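Local coordinates for protein Ton_1535 (Thermococcus onnurineus, PDB 3ZPJ) that is of unknown function but folds into an all-helical alpha-solenoid with a left-handed helical turn, at residues V41-Y44 with G48-E51. Numbering follows the deposited sequence.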
loop_
_atom_site.group_PDB
_atom_site.type_symbol
_atom_site.label_atom_id
_atom_site.label_comp_id
_atom_site.label_asym_id
_atom_site.label_seq_id
_atom_site.Cartn_x
_atom_site.Cartn_y
_atom_site.Cartn_z
ATOM N N VAL A 41 -17.579 6.999 -11.657
ATOM C CA VAL A 41 -16.494 7.337 -10.747
ATOM C C VAL A 41 -15.829 8.675 -11.117
ATOM O O VAL A 41 -15.666 9.542 -10.257
ATOM C CB VAL A 41 -15.475 6.174 -10.616
ATOM C CG1 VAL A 41 -14.199 6.625 -9.933
ATOM C CG2 VAL A 41 -16.097 5.008 -9.841
ATOM N N THR A 42 -15.487 8.866 -12.390
ATOM C CA THR A 42 -14.878 10.132 -12.800
ATOM C C THR A 42 -15.820 11.316 -12.579
ATOM O O THR A 42 -15.372 12.385 -12.188
ATOM C CB THR A 42 -14.337 10.114 -14.250
ATOM O OG1 THR A 42 -15.399 9.809 -15.160
ATOM C CG2 THR A 42 -13.217 9.080 -14.388
ATOM N N ILE A 43 -17.119 11.129 -12.806
ATOM C CA ILE A 43 -18.090 12.177 -12.484
ATOM C C ILE A 43 -18.079 12.515 -10.992
ATOM O O ILE A 43 -17.981 13.679 -10.605
ATOM C CB ILE A 43 -19.515 11.773 -12.855
ATOM C CG1 ILE A 43 -19.692 11.728 -14.372
ATOM C CG2 ILE A 43 -20.520 12.748 -12.240
ATOM C CD1 ILE A 43 -21.125 11.412 -14.786
ATOM N N TYR A 44 -18.183 11.483 -10.163
ATOM C CA TYR A 44 -18.202 11.649 -8.717
ATOM C C TYR A 44 -16.950 12.376 -8.242
ATOM O O TYR A 44 -17.010 13.213 -7.339
ATOM C CB TYR A 44 -18.307 10.278 -8.038
ATOM C CG TYR A 44 -18.389 10.318 -6.531
ATOM C CD1 TYR A 44 -19.577 10.657 -5.889
ATOM C CD2 TYR A 44 -17.288 10.003 -5.748
ATOM C CE1 TYR A 44 -19.661 10.692 -4.513
ATOM C CE2 TYR A 44 -17.361 10.035 -4.366
ATOM C CZ TYR A 44 -18.550 10.382 -3.756
ATOM O OH TYR A 44 -18.628 10.416 -2.385
ATOM N N GLY A 48 -18.398 16.333 -12.099
ATOM C CA GLY A 48 -19.270 16.371 -13.255
ATOM C C GLY A 48 -20.704 16.283 -12.776
ATOM O O GLY A 48 -20.951 16.309 -11.566
ATOM N N PRO A 49 -21.653 16.156 -13.714
ATOM C CA PRO A 49 -23.095 16.193 -13.427
ATOM C C PRO A 49 -23.548 15.006 -12.583
ATOM O O PRO A 49 -23.860 13.946 -13.126
ATOM C CB PRO A 49 -23.732 16.130 -14.817
ATOM C CG PRO A 49 -22.733 15.438 -15.658
ATOM C CD PRO A 49 -21.378 15.830 -15.123
ATOM N N MET A 50 -23.596 15.196 -11.267
ATOM C CA MET A 50 -23.905 14.110 -10.348
ATOM C C MET A 50 -25.274 13.457 -10.610
ATOM O O MET A 50 -25.499 12.313 -10.220
ATOM C CB MET A 50 -23.799 14.590 -8.897
ATOM C CG MET A 50 -22.402 15.014 -8.463
ATOM S SD MET A 50 -21.322 13.624 -8.099
ATOM C CE MET A 50 -20.006 14.430 -7.195
ATOM N N GLU A 51 -26.173 14.162 -11.292
ATOM C CA GLU A 51 -27.524 13.647 -11.511
ATOM C C GLU A 51 -27.618 12.576 -12.604
ATOM O O GLU A 51 -28.699 12.075 -12.895
ATOM C CB GLU A 51 -28.511 14.787 -11.789
ATOM C CG GLU A 51 -28.420 15.384 -13.187
ATOM C CD GLU A 51 -27.249 16.343 -13.358
ATOM O OE1 GLU A 51 -26.461 16.513 -12.402
ATOM O OE2 GLU A 51 -27.121 16.931 -14.456
#
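Ile43 and Tyr44 meet Gly48, Pro49 and Met50 in a local turn contact, where the chain leaves helix 29-45 and heads for helix 53-66. One backbone hydrogen bond closes the turn. Gly48 N donates to Ile43 O at 3.1 Å, five residues back along the chain, as in a pi-turn. The N-H...O angle is 145°, so the bond is somewhat bent.

Ile43 also packs against the returning chain. Its CG2 is anti to the backbone N and therefore lies beside its own carbonyl carbon, close to the bonded group. Ile43 CG2 rests on the Gly48 carbonyl, 3.6 Å from Gly48 C. It also lies near Pro49 O. The Pro49 ring is only grazed, with Pro49 CD 4.3 Å from Ile43 CG2. The same isoleucine touches Tyr16 of helix 16-22 and Ile53 of helix 53-66, and Pro49 also touches Tyr16. Ile43 is buried here. The contact thus sits in a helix-to-helix connection of the alpha-solenoid, near the N-terminal end of the chain, with three successive helices meeting around Ile43.

Met50, by contrast, is exposed, and reaches back over the end of the helix. A bend at chi2 (-78°) carries its sulfur and terminal methyl toward Tyr44. Met50 SD lies 3.7 Å from Tyr44 CA. Met50 CE packs closely on Tyr44 O at 3.2 Å. Met50 CE also lies 4.0 Å from Tyr44 CD1, at the CB end of the ring. This is a Met-aromatic contact of oblique geometry. Met50 SD is 5.3 Å from the centroid of the Tyr44 ring and 63° off its normal.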